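Local coordinates for protein gamma-glutamyl cyclotransferase (Homo sapiens, PDB 3CRY) that catalyses the release of 5-oxoproline from gamma-glutamyl dipeptides, acts as a homodimer and probably contributes to glutathione homeostasis, at residues L18-G23 and A44-F49; L51-S56 and K161-N166; T63-I68 and G170-E175; V82-N87 and K148-P153; V110-Q115 and I120-Y125. The protein carries 1 engineered substitution. One frame throughout, in Å; residues are numbered along the deposited sequence.

Contact 1: residues L18-G23 and A44-F49; sequences LYFAYG and ARLQDF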
# COMPACT_ATOMS: atom_id res chain seq x y z
N LEU A 18 1.23 -9.26 13.73
CA LEU A 18 0.64 -8.06 14.36
C LEU A 18 -0.11 -7.27 13.30
O LEU A 18 0.38 -7.11 12.17
CB LEU A 18 1.73 -7.21 14.99
CG LEU A 18 2.58 -7.88 16.08
CD1 LEU A 18 3.65 -6.95 16.54
CD2 LEU A 18 1.70 -8.33 17.26
N TYR A 19 -1.29 -6.76 13.67
CA TYR A 19 -2.20 -6.07 12.75
C TYR A 19 -2.50 -4.68 13.34
O TYR A 19 -2.94 -4.57 14.47
CB TYR A 19 -3.49 -6.90 12.56
CG TYR A 19 -4.66 -6.08 12.02
CD1 TYR A 19 -4.53 -5.34 10.83
CD2 TYR A 19 -5.89 -6.07 12.67
CE1 TYR A 19 -5.60 -4.56 10.34
CE2 TYR A 19 -6.97 -5.32 12.17
CZ TYR A 19 -6.82 -4.56 11.02
OH TYR A 19 -7.86 -3.81 10.54
N PHE A 20 -2.27 -3.62 12.55
CA PHE A 20 -2.50 -2.24 12.99
C PHE A 20 -3.85 -1.76 12.46
O PHE A 20 -4.04 -1.61 11.23
CB PHE A 20 -1.35 -1.32 12.51
CG PHE A 20 -1.54 0.15 12.84
CD1 PHE A 20 -1.33 0.63 14.14
CD2 PHE A 20 -1.90 1.07 11.83
CE1 PHE A 20 -1.51 2.00 14.46
CE2 PHE A 20 -2.05 2.44 12.13
CZ PHE A 20 -1.85 2.90 13.45
N ALA A 21 -4.79 -1.58 13.39
CA ALA A 21 -6.14 -1.07 13.07
C ALA A 21 -6.30 0.40 13.37
O ALA A 21 -5.90 0.85 14.43
CB ALA A 21 -7.20 -1.86 13.82
N TYR A 22 -6.91 1.15 12.44
CA TYR A 22 -7.17 2.57 12.65
C TYR A 22 -8.64 3.02 12.42
O TYR A 22 -8.96 4.21 12.58
CB TYR A 22 -6.22 3.39 11.76
CG TYR A 22 -6.32 3.05 10.29
CD1 TYR A 22 -7.34 3.62 9.48
CD2 TYR A 22 -5.41 2.16 9.70
CE1 TYR A 22 -7.46 3.29 8.14
CE2 TYR A 22 -5.51 1.84 8.32
CZ TYR A 22 -6.54 2.40 7.57
OH TYR A 22 -6.66 2.09 6.23
N GLY A 23 -9.49 2.07 12.01
CA GLY A 23 -10.91 2.34 11.69
C GLY A 23 -11.82 1.58 12.64
O GLY A 23 -11.58 1.60 13.86
N ALA A 44 -0.50 2.26 19.40
CA ALA A 44 0.69 2.71 18.67
C ALA A 44 0.40 3.86 17.71
O ALA A 44 -0.75 4.06 17.28
CB ALA A 44 1.36 1.54 17.95
N ARG A 45 1.47 4.60 17.36
CA ARG A 45 1.38 5.76 16.48
C ARG A 45 2.07 5.49 15.15
O ARG A 45 3.23 5.05 15.11
CB ARG A 45 2.01 6.99 17.17
CG ARG A 45 2.18 8.20 16.24
CD ARG A 45 2.43 9.54 16.95
NE ARG A 45 3.50 9.52 17.94
CZ ARG A 45 3.76 10.53 18.78
NH1 ARG A 45 3.02 11.65 18.74
NH2 ARG A 45 4.75 10.44 19.66
N LEU A 46 1.35 5.75 14.05
CA LEU A 46 1.94 5.72 12.73
C LEU A 46 2.33 7.15 12.33
O LEU A 46 1.48 8.02 12.14
CB LEU A 46 1.00 5.04 11.71
CG LEU A 46 1.48 4.98 10.26
CD1 LEU A 46 2.76 4.16 10.09
CD2 LEU A 46 0.36 4.43 9.37
N GLN A 47 3.64 7.37 12.22
CA GLN A 47 4.17 8.69 11.88
C GLN A 47 4.04 8.97 10.37
O GLN A 47 4.22 8.07 9.54
CB GLN A 47 5.64 8.76 12.35
CG GLN A 47 6.17 10.15 12.71
CD GLN A 47 5.32 10.87 13.75
OE1 GLN A 47 4.63 11.83 13.42
NE2 GLN A 47 5.32 10.38 14.99
N ASP A 48 3.72 10.21 10.01
CA ASP A 48 3.74 10.69 8.64
C ASP A 48 2.67 10.03 7.74
O ASP A 48 2.88 9.83 6.53
CB ASP A 48 5.15 10.60 8.01
CG ASP A 48 6.21 11.35 8.83
OD1 ASP A 48 5.98 12.52 9.20
OD2 ASP A 48 7.27 10.75 9.14
N PHE A 49 1.52 9.74 8.34
CA PHE A 49 0.31 9.36 7.60
C PHE A 49 -0.85 10.19 8.12
O PHE A 49 -0.80 10.68 9.28
CB PHE A 49 -0.04 7.88 7.83
CG PHE A 49 0.77 6.90 7.00
CD1 PHE A 49 2.10 6.62 7.31
CD2 PHE A 49 0.16 6.20 5.94
CE1 PHE A 49 2.83 5.69 6.57
CE2 PHE A 49 0.90 5.28 5.19
CZ PHE A 49 2.22 5.02 5.52

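Contact 2: residues L51-S56 and K161-N166; sequences LDFGNS and KAIEPN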
# COMPACT_ATOMS: atom_id res chain seq x y z
N LEU A 51 -5.30 10.35 8.33
CA LEU A 51 -6.56 9.60 8.25
C LEU A 51 -7.53 10.28 7.27
O LEU A 51 -7.66 11.52 7.27
CB LEU A 51 -7.19 9.53 9.66
CG LEU A 51 -8.48 8.73 9.84
CD1 LEU A 51 -8.24 7.24 9.72
CD2 LEU A 51 -9.11 9.06 11.18
N ASP A 52 -8.23 9.50 6.46
CA ASP A 52 -9.23 10.04 5.54
C ASP A 52 -10.38 9.03 5.50
O ASP A 52 -10.28 7.93 6.08
CB ASP A 52 -8.63 10.26 4.14
CG ASP A 52 -9.48 11.15 3.23
OD1 ASP A 52 -10.44 11.82 3.70
OD2 ASP A 52 -9.18 11.15 2.02
N PHE A 53 -11.49 9.43 4.86
CA PHE A 53 -12.64 8.53 4.65
C PHE A 53 -13.08 8.63 3.22
O PHE A 53 -13.09 9.71 2.63
CB PHE A 53 -13.82 8.87 5.61
CG PHE A 53 -13.47 8.71 7.06
CD1 PHE A 53 -12.75 9.71 7.74
CD2 PHE A 53 -13.77 7.53 7.75
CE1 PHE A 53 -12.37 9.55 9.08
CE2 PHE A 53 -13.42 7.36 9.10
CZ PHE A 53 -12.72 8.38 9.77
N GLY A 54 -13.46 7.49 2.64
CA GLY A 54 -13.91 7.52 1.26
C GLY A 54 -14.63 6.29 0.77
O GLY A 54 -14.83 5.31 1.50
N ASN A 55 -15.00 6.39 -0.50
CA ASN A 55 -15.71 5.34 -1.22
C ASN A 55 -14.71 4.68 -2.16
O ASN A 55 -14.32 5.25 -3.19
CB ASN A 55 -16.86 5.97 -2.01
CG ASN A 55 -17.92 6.58 -1.10
OD1 ASN A 55 -18.13 6.10 0.02
ND2 ASN A 55 -18.58 7.65 -1.57
N SER A 56 -14.26 3.49 -1.78
CA SER A 56 -13.22 2.82 -2.56
C SER A 56 -13.81 2.38 -3.89
O SER A 56 -14.93 1.86 -3.94
CB SER A 56 -12.66 1.61 -1.78
OG SER A 56 -11.40 1.23 -2.32
N LYS A 161 -13.49 12.71 17.39
CA LYS A 161 -14.80 13.26 17.72
C LYS A 161 -15.13 14.51 16.88
O LYS A 161 -16.31 14.83 16.70
CB LYS A 161 -14.88 13.58 19.22
CG LYS A 161 -14.86 12.33 20.10
CD LYS A 161 -14.55 12.66 21.54
CE LYS A 161 -15.75 13.27 22.25
NZ LYS A 161 -15.44 13.56 23.70
N ALA A 162 -14.10 15.17 16.37
CA ALA A 162 -14.26 16.37 15.54
C ALA A 162 -14.64 16.04 14.10
O ALA A 162 -14.98 16.93 13.32
CB ALA A 162 -13.00 17.21 15.59
N ILE A 163 -14.64 14.76 13.73
CA ILE A 163 -14.94 14.39 12.34
C ILE A 163 -16.40 14.72 12.00
O ILE A 163 -17.30 14.37 12.76
CB ILE A 163 -14.70 12.89 12.10
CG1 ILE A 163 -13.20 12.57 12.27
CG2 ILE A 163 -15.19 12.45 10.71
CD1 ILE A 163 -12.89 11.08 12.29
N GLU A 164 -16.63 15.38 10.86
CA GLU A 164 -18.01 15.69 10.47
C GLU A 164 -18.61 14.51 9.67
O GLU A 164 -18.11 14.17 8.60
CB GLU A 164 -18.07 17.00 9.66
CG GLU A 164 -17.73 18.25 10.50
CD GLU A 164 -18.95 18.83 11.27
OE1 GLU A 164 -20.08 18.34 11.05
OE2 GLU A 164 -18.79 19.79 12.08
N PRO A 165 -19.67 13.87 10.20
CA PRO A 165 -20.24 12.70 9.51
C PRO A 165 -21.18 13.14 8.39
O PRO A 165 -21.50 14.34 8.25
CB PRO A 165 -21.01 11.97 10.62
CG PRO A 165 -21.46 13.09 11.54
CD PRO A 165 -20.39 14.18 11.46
N ASN A 166 -21.62 12.18 7.58
CA ASN A 166 -22.71 12.47 6.67
C ASN A 166 -24.05 12.50 7.42
O ASN A 166 -24.07 12.41 8.64
CB ASN A 166 -22.72 11.51 5.47
CG ASN A 166 -23.12 10.07 5.83
OD1 ASN A 166 -23.79 9.80 6.83
ND2 ASN A 166 -22.72 9.15 4.98

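Contact 3: residues T63-I68 and G170-E175; sequences TWHGGI and GKVSEE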
# COMPACT_ATOMS: atom_id res chain seq x y z
N THR A 63 -22.52 -1.77 4.12
CA THR A 63 -22.50 -2.08 5.54
C THR A 63 -22.63 -0.79 6.36
O THR A 63 -23.40 -0.73 7.31
CB THR A 63 -21.19 -2.79 5.93
OG1 THR A 63 -21.16 -4.07 5.30
CG2 THR A 63 -21.07 -2.99 7.46
N TRP A 64 -21.89 0.24 5.95
CA TRP A 64 -21.76 1.45 6.75
C TRP A 64 -22.52 2.68 6.20
O TRP A 64 -22.78 3.62 6.93
CB TRP A 64 -20.27 1.78 6.91
CG TRP A 64 -19.54 0.73 7.72
CD1 TRP A 64 -18.59 -0.16 7.25
CD2 TRP A 64 -19.68 0.46 9.12
NE1 TRP A 64 -18.14 -0.96 8.29
CE2 TRP A 64 -18.79 -0.59 9.44
CE3 TRP A 64 -20.47 1.02 10.14
CZ2 TRP A 64 -18.68 -1.10 10.74
CZ3 TRP A 64 -20.36 0.52 11.44
CH2 TRP A 64 -19.47 -0.52 11.73
N HIS A 65 -22.86 2.67 4.91
CA HIS A 65 -23.61 3.78 4.32
C HIS A 65 -22.90 5.16 4.41
O HIS A 65 -23.53 6.21 4.61
CB HIS A 65 -25.04 3.82 4.92
CG HIS A 65 -25.81 2.55 4.72
ND1 HIS A 65 -26.29 2.17 3.49
CD2 HIS A 65 -26.18 1.58 5.58
CE1 HIS A 65 -26.92 1.01 3.60
NE2 HIS A 65 -26.88 0.64 4.86
N GLY A 66 -21.58 5.14 4.25
CA GLY A 66 -20.77 6.36 4.23
C GLY A 66 -19.34 5.99 3.88
O GLY A 66 -19.04 4.81 3.66
N GLY A 67 -18.47 6.99 3.85
CA GLY A 67 -17.03 6.76 3.56
C GLY A 67 -16.43 5.89 4.65
O GLY A 67 -16.77 6.01 5.84
N ILE A 68 -15.54 4.98 4.26
CA ILE A 68 -14.86 4.15 5.27
C ILE A 68 -13.38 4.56 5.36
O ILE A 68 -12.87 5.34 4.52
CB ILE A 68 -15.07 2.63 5.06
CG1 ILE A 68 -14.56 2.18 3.69
CG2 ILE A 68 -16.58 2.26 5.25
CD1 ILE A 68 -14.69 0.65 3.46
N GLY A 170 -30.67 6.27 8.37
CA GLY A 170 -31.42 5.09 8.02
C GLY A 170 -31.07 3.90 8.90
O GLY A 170 -30.32 4.03 9.87
N LYS A 171 -31.64 2.75 8.54
CA LYS A 171 -31.34 1.45 9.13
C LYS A 171 -29.86 1.05 8.99
O LYS A 171 -29.27 1.25 7.94
CB LYS A 171 -32.18 0.40 8.38
CG LYS A 171 -33.54 0.10 8.98
CD LYS A 171 -33.57 -1.34 9.43
CE LYS A 171 -33.93 -1.45 10.90
NZ LYS A 171 -33.53 -2.76 11.46
N VAL A 172 -29.28 0.47 10.04
CA VAL A 172 -28.04 -0.33 9.86
C VAL A 172 -28.26 -1.77 10.34
O VAL A 172 -29.30 -2.07 10.91
CB VAL A 172 -26.76 0.30 10.49
CG1 VAL A 172 -26.51 1.72 9.92
CG2 VAL A 172 -26.82 0.30 12.02
N SER A 173 -27.29 -2.66 10.09
CA SER A 173 -27.40 -4.06 10.54
C SER A 173 -27.70 -4.16 12.04
O SER A 173 -27.18 -3.36 12.82
CB SER A 173 -26.12 -4.83 10.23
OG SER A 173 -25.15 -4.61 11.24
N GLU A 174 -28.52 -5.15 12.42
CA GLU A 174 -28.85 -5.39 13.83
C GLU A 174 -27.60 -5.48 14.70
O GLU A 174 -27.57 -4.94 15.82
CB GLU A 174 -29.67 -6.66 13.99
CG GLU A 174 -31.15 -6.47 13.80
CD GLU A 174 -31.95 -7.66 14.33
OE1 GLU A 174 -31.88 -8.75 13.71
OE2 GLU A 174 -32.63 -7.50 15.36
N GLU A 175 -26.57 -6.15 14.19
CA GLU A 175 -25.32 -6.33 14.95
C GLU A 175 -24.65 -4.99 15.30
O GLU A 175 -24.23 -4.78 16.44
CB GLU A 175 -24.36 -7.28 14.22
CG GLU A 175 -23.89 -6.79 12.85
CD GLU A 175 -23.55 -7.92 11.89
OE1 GLU A 175 -22.97 -8.94 12.35
OE2 GLU A 175 -23.86 -7.79 10.68
O HOH W 1 -25.42 -2.38 7.96

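Contact 4: residues V82-N87 and K148-P153; sequences VVWKMN and KENGLP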
# COMPACT_ATOMS: atom_id res chain seq x y z
N VAL A 82 -4.69 0.75 17.13
CA VAL A 82 -4.55 -0.40 18.03
C VAL A 82 -3.83 -1.50 17.26
O VAL A 82 -4.22 -1.83 16.13
CB VAL A 82 -5.92 -0.96 18.51
CG1 VAL A 82 -5.75 -2.35 19.19
CG2 VAL A 82 -6.59 0.05 19.47
N VAL A 83 -2.80 -2.06 17.89
CA VAL A 83 -2.10 -3.24 17.37
C VAL A 83 -2.75 -4.48 17.98
O VAL A 83 -2.82 -4.62 19.23
CB VAL A 83 -0.57 -3.20 17.65
CG1 VAL A 83 0.07 -4.46 17.12
CG2 VAL A 83 0.06 -1.94 16.99
N TRP A 84 -3.22 -5.36 17.10
CA TRP A 84 -3.80 -6.66 17.47
C TRP A 84 -2.85 -7.81 17.16
O TRP A 84 -2.24 -7.84 16.09
CB TRP A 84 -5.11 -6.91 16.70
CG TRP A 84 -6.20 -5.90 16.99
CD1 TRP A 84 -6.51 -4.81 16.23
CD2 TRP A 84 -7.10 -5.89 18.11
NE1 TRP A 84 -7.55 -4.11 16.81
CE2 TRP A 84 -7.94 -4.76 17.96
CE3 TRP A 84 -7.29 -6.75 19.21
CZ2 TRP A 84 -8.95 -4.43 18.90
CZ3 TRP A 84 -8.30 -6.43 20.15
CH2 TRP A 84 -9.11 -5.27 19.98
N LYS A 85 -2.74 -8.76 18.09
CA LYS A 85 -1.98 -9.99 17.81
C LYS A 85 -2.94 -11.05 17.31
O LYS A 85 -3.96 -11.36 17.96
CB LYS A 85 -1.28 -10.47 19.08
CG LYS A 85 -0.34 -11.65 18.86
CD LYS A 85 0.29 -12.01 20.21
CE LYS A 85 1.56 -12.81 20.06
NZ LYS A 85 1.95 -13.35 21.40
N MET A 86 -2.61 -11.62 16.15
CA MET A 86 -3.47 -12.62 15.50
C MET A 86 -2.67 -13.84 15.06
O MET A 86 -1.45 -13.74 14.85
CB MET A 86 -4.17 -11.97 14.31
CG MET A 86 -5.23 -10.95 14.73
SD MET A 86 -5.96 -10.05 13.34
CE MET A 86 -6.95 -11.35 12.63
N ASN A 87 -3.32 -14.99 14.94
CA ASN A 87 -2.65 -16.18 14.41
C ASN A 87 -2.44 -16.09 12.90
O ASN A 87 -3.30 -15.58 12.18
CB ASN A 87 -3.38 -17.47 14.78
CG ASN A 87 -2.52 -18.71 14.52
OD1 ASN A 87 -2.41 -19.18 13.39
ND2 ASN A 87 -1.90 -19.22 15.57
N LYS A 148 -11.77 5.07 22.59
CA LYS A 148 -11.89 5.28 24.03
C LYS A 148 -11.61 3.99 24.80
O LYS A 148 -10.82 3.98 25.75
CB LYS A 148 -13.30 5.79 24.34
CG LYS A 148 -13.54 6.05 25.80
CD LYS A 148 -14.89 6.73 25.97
CE LYS A 148 -15.00 7.35 27.34
NZ LYS A 148 -15.65 6.39 28.24
N GLU A 149 -12.24 2.89 24.37
CA GLU A 149 -12.11 1.59 25.02
C GLU A 149 -10.67 1.12 25.12
O GLU A 149 -10.25 0.54 26.13
CB GLU A 149 -12.93 0.56 24.23
CG GLU A 149 -12.74 -0.90 24.63
CD GLU A 149 -13.47 -1.83 23.68
OE1 GLU A 149 -12.97 -2.02 22.55
OE2 GLU A 149 -14.56 -2.34 24.05
N ASN A 150 -9.92 1.32 24.03
CA ASN A 150 -8.57 0.79 23.94
C ASN A 150 -7.45 1.79 24.27
O ASN A 150 -6.28 1.51 24.04
CB ASN A 150 -8.38 0.04 22.60
CG ASN A 150 -9.05 -1.33 22.61
OD1 ASN A 150 -8.93 -2.10 23.58
ND2 ASN A 150 -9.78 -1.64 21.55
N GLY A 151 -7.83 2.94 24.82
CA GLY A 151 -6.86 3.88 25.40
C GLY A 151 -6.00 4.68 24.43
O GLY A 151 -4.83 4.94 24.73
N LEU A 152 -6.55 5.09 23.28
CA LEU A 152 -5.79 6.01 22.41
C LEU A 152 -5.63 7.36 23.14
O LEU A 152 -6.46 7.70 24.00
CB LEU A 152 -6.48 6.18 21.05
CG LEU A 152 -6.13 5.16 19.96
CD1 LEU A 152 -6.26 3.73 20.35
CD2 LEU A 152 -6.92 5.46 18.70
N PRO A 153 -4.57 8.13 22.82
CA PRO A 153 -4.37 9.42 23.51
C PRO A 153 -5.61 10.32 23.46
O PRO A 153 -6.30 10.39 22.43
CB PRO A 153 -3.16 10.04 22.77
CG PRO A 153 -2.37 8.80 22.34
CD PRO A 153 -3.49 7.87 21.85

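Contact 5: residues V110-Q115 and I120-Y125; sequences VKVATQ and ITCRSY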
# COMPACT_ATOMS: atom_id res chain seq x y z
N VAL A 110 3.64 -1.60 7.81
CA VAL A 110 4.01 -0.32 8.42
C VAL A 110 4.82 -0.52 9.69
O VAL A 110 4.74 -1.56 10.32
CB VAL A 110 2.78 0.58 8.74
CG1 VAL A 110 2.13 1.09 7.46
CG2 VAL A 110 1.79 -0.16 9.62
N LYS A 111 5.61 0.50 10.04
CA LYS A 111 6.34 0.47 11.30
C LYS A 111 5.73 1.56 12.18
O LYS A 111 5.61 2.71 11.78
CB LYS A 111 7.83 0.69 11.03
CG LYS A 111 8.47 -0.55 10.44
CD LYS A 111 9.84 -0.29 9.84
CE LYS A 111 10.47 -1.59 9.37
NZ LYS A 111 11.89 -1.41 8.90
N VAL A 112 5.29 1.14 13.36
CA VAL A 112 4.60 2.05 14.29
C VAL A 112 5.36 2.13 15.61
O VAL A 112 6.21 1.27 15.91
CB VAL A 112 3.11 1.62 14.51
CG1 VAL A 112 2.32 1.66 13.18
CG2 VAL A 112 3.04 0.22 15.15
N ALA A 113 5.11 3.18 16.38
CA ALA A 113 5.83 3.43 17.63
C ALA A 113 4.87 3.34 18.81
O ALA A 113 3.80 3.95 18.79
CB ALA A 113 6.48 4.83 17.57
N THR A 114 5.25 2.57 19.82
CA THR A 114 4.45 2.47 21.04
C THR A 114 4.65 3.75 21.86
O THR A 114 5.50 4.59 21.54
CB THR A 114 4.87 1.25 21.87
OG1 THR A 114 6.20 1.47 22.38
CG2 THR A 114 4.91 -0.01 21.03
N GLN A 115 3.86 3.90 22.92
CA GLN A 115 3.99 5.06 23.80
C GLN A 115 5.29 5.01 24.65
O GLN A 115 5.58 5.93 25.40
CB GLN A 115 2.73 5.25 24.67
CG GLN A 115 1.51 5.68 23.84
CD GLN A 115 0.21 5.80 24.63
OE1 GLN A 115 -0.35 6.89 24.75
NE2 GLN A 115 -0.28 4.68 25.14
N ILE A 120 7.44 -1.22 16.14
CA ILE A 120 6.76 -2.49 15.88
C ILE A 120 6.44 -2.60 14.40
O ILE A 120 5.95 -1.65 13.81
CB ILE A 120 5.36 -2.54 16.57
CG1 ILE A 120 5.39 -2.00 17.99
CG2 ILE A 120 4.79 -3.97 16.52
CD1 ILE A 120 4.17 -2.39 18.77
N THR A 121 6.71 -3.77 13.80
CA THR A 121 6.33 -3.99 12.39
C THR A 121 4.95 -4.65 12.28
O THR A 121 4.73 -5.74 12.84
CB THR A 121 7.39 -4.82 11.63
OG1 THR A 121 8.66 -4.16 11.75
CG2 THR A 121 7.03 -5.00 10.16
N CYS A 122 4.03 -4.02 11.54
CA CYS A 122 2.64 -4.48 11.46
C CYS A 122 2.09 -4.64 10.04
O CYS A 122 2.48 -3.91 9.14
CB CYS A 122 1.71 -3.48 12.16
SG CYS A 122 2.00 -3.28 13.92
N ARG A 123 1.17 -5.58 9.88
CA ARG A 123 0.31 -5.63 8.69
C ARG A 123 -0.81 -4.59 8.86
O ARG A 123 -1.33 -4.39 9.97
CB ARG A 123 -0.29 -7.03 8.55
CG ARG A 123 -1.06 -7.33 7.24
CD ARG A 123 -1.63 -8.75 7.29
NE ARG A 123 -2.10 -9.26 5.99
CZ ARG A 123 -1.30 -9.81 5.06
NH1 ARG A 123 0.02 -9.89 5.26
NH2 ARG A 123 -1.80 -10.26 3.92
N SER A 124 -1.15 -3.89 7.78
CA SER A 124 -2.33 -3.02 7.75
C SER A 124 -2.88 -2.99 6.33
O SER A 124 -2.51 -3.85 5.50
CB SER A 124 -1.98 -1.60 8.27
OG SER A 124 -3.17 -0.91 8.69
N TYR A 125 -3.76 -2.02 6.06
CA TYR A 125 -4.51 -1.89 4.80
C TYR A 125 -4.74 -0.44 4.51
O TYR A 125 -4.95 0.35 5.44
CB TYR A 125 -5.89 -2.57 4.90
CG TYR A 125 -5.77 -4.06 5.19
CD1 TYR A 125 -5.69 -4.98 4.14
CD2 TYR A 125 -5.70 -4.52 6.51
CE1 TYR A 125 -5.56 -6.35 4.40
CE2 TYR A 125 -5.57 -5.89 6.77
CZ TYR A 125 -5.50 -6.78 5.71
OH TYR A 125 -5.37 -8.12 5.98

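Contact 1: residues L18-G23 and A44-F49
The ring of F20 is set against A44 and L46 in two different ways. Its rim faces A44: CE1 of F20 lies 3.6 Å from A44 O, and that oxygen sits in the ring plane, a geometry in which the slightly positive aromatic C-H edge probably faces the carbonyl. Against L46 the approach is oblique, with F20 CZ 4.0 Å from L46 CB, so this part is plain apolar packing. F20 reaches both because its CG is anti to the backbone N (chi1 176°), which sends the ring across to the other strand. The backbones stay well apart: CA of F20 and CA of A44 are 8.2 Å from each other, because strand 77-87 runs between strands 16-21 and 39-46. F20 is itself among the residues inferred to bind substrate, yet its ring is buried in the core. L18 and F20 also make backbone bonds to R123, which closes the five-stranded sheet into a barrel; C122 and V112, from strands 119-126 and 106-114, pack on F20.

Contact 2: residues L51-S56 and K161-N166
The aromatic ring of F53 overlaps the end of I163, whose CD1 methyl is 3.6 Å from F53 CE1 and 3.7 Å from F53 CZ. F53 lies on the middle strand, 49-56, of the small three-stranded antiparallel sheet, and I163 on the irregular chain that follows helix 154-161, so the contact lays that chain over one face of the sheet. The two side chains come from opposite directions, and the methyl approaches the ring obliquely. I163 gets there by an extended branch: CG1 is anti to the carbonyl carbon and CD1 continues outward (chi2 171°). L51, two residues before F53 on the same strand, adds a looser touch, its CD2 lying 4.4 Å from the same CD1 methyl of I163. With 90 Å² buried in total, one methyl carries nearly the whole contact. Helix 137-149 supports both partners: Y139, inferred to bind substrate, packs on F53, and K140 NZ bonds the carbonyl oxygens of K161 and I163. L51 in turn touches Y22, another inferred substrate residue. On the strand itself, the amide of F53 makes a weak bond back to the preceding side chain, F53 N to D52 OD1, 2.9 Å and bent to 143° at the hydrogen.

Contact 3: residues T63-I68 and G170-E175
The imidazole of H65 meets the second segment with V172 CG1 near its plane at the edge and K171 O at an oblique position, while Y168 stacks on the ring. The distances are long: H65 CD2 is 3.9 Å from K171 O and 4.4 Å from V172 CG1. The indole of W64 next to it has T63 CG2 over one face, 3.6 Å above the plane and offset toward the rim, and it meets the ring of Y139 at about 55°. K171 O already accepts a bond from Y168 OH, so the same tyrosine that stacks on H65 also holds the carbonyl beside it. The polar link between the segments is indirect: one water donates to T63 O at 2.7 Å and accepts from S173 N at 2.8 Å. S173 occupies the N-cap of helix 174-181, its OG bonding I176 N; with OG between the backbone N and the carbonyl carbon (chi1 83°), it also makes a weak 3.5 Å bond to E175 OE2. Segment 63-68 is therefore joined to the chain leading into the C-terminal helix by loose contacts of one imidazole and by a water bridge, whose two ends are a backbone carbonyl and a backbone N-H.

Contact 4: residues V82-N87 and K148-P153
N150 and L152 meet V82 and W84 where helix 137-149 ends in a Schellman motif and its tail lies against strand 77-87 of the five-stranded barrel sheet. K148 O accepts G151 N at 3.3 Å, the inner bond of the motif; the outer one runs from L152 N to A147 O. N150, the first residue to leave helical geometry, makes the main contact: its CB is 3.6 Å from V82 CG2, and the two side chains cross at about a right angle. Its amide then reaches the indole of W84, ND2 lying 3.9 Å from W84 CZ2. The amide and ring planes are 85° apart and the approach is oblique, so this is packing rather than stacking; the polar demand of ND2 is met by L26 O and T28 OG1. G151 has positive phi (74°) as the C-prime residue, and the turn it makes redirects the chain so that the tip of the L152 side chain reaches the strand. L152 CD1 comes to 3.8 Å from V82 CG2, so the V82 CG2 methyl packs against both N150 and L152. Its partner branch, V82 CG1, lies over the W84 ring instead, offset toward the rim. W84 also borders the inferred substrate segment by packing on A21. At the polar side of the indole, W84 NE1 is bonded to N25 O, which helps fix the rotation of the ring that N150 meets.

Contact 5: residues V110-Q115 and I120-Y125
V112 and C122 fit together on the inner side of a beta hairpin, strands 106-114 and 119-126, antiparallel neighbours in the five-stranded barrel sheet. V112 CG2 is the bump: with CG1 anti to the carbonyl carbon (chi1 -61°), CG2 falls in the crowded position between backbone N and carbonyl carbon and settles between two residues of the opposite strand, 3.9 Å from I120 CB and 3.9 Å from C122 SG. Two residues back, on the same face, V110 repeats the pattern, with CG2 4.2 Å from C122 CB and 4.3 Å from S124 CB. V110, V112, I120 and C122 thus line one face, where L18, F20, A44 and L46 cover them. K111 and T121 share the other face and run side by side in the same direction, K111 CG 3.8 Å from T121 OG1. V110 with C122 and V112 with I120 form hydrogen-bonded pairs (C122 N to V110 O 2.8 Å, 171° at the hydrogen), whereas K111 with T121 is the non-hydrogen-bonded pair between them. The strands diverge from exact antiparallel, at 128°, which marks strong twist and suits a closing sheet. Outward, R123 forms salt bridges with D95 and with E109 of the second subunit, so the hairpin helps build the dimer. At the turn end, T114 CG2 lies against I120, whose two conformers leave the tightness doubtful; T114 OG1 bonds the backbone N atoms of E116 and K118.

How the contacts relate
Contacts 1, 4 and 5 share the five-stranded sheet and cluster tightly. The centres of contacts 1 and 5 are about 6 Å apart, those of contacts 1 and 4 about 10 Å, and those of contacts 4 and 5 about 12 Å. Contacts 2 and 3, about 14 Å apart between centres, tie the small three-stranded sheet and its loop to the C-terminal tail. Along the chain contact 1 closes first, contacts 2 and 3 interleave, and contact 5 nests inside contact 4, which nests inside both. Y22 of contact 1 touches L51 of contact 2, so the inferred substrate segment lies where the two sheets approach each other, with the F20 side chain about 11 Å from that of Q98, the engineered residue at the proton-acceptor position.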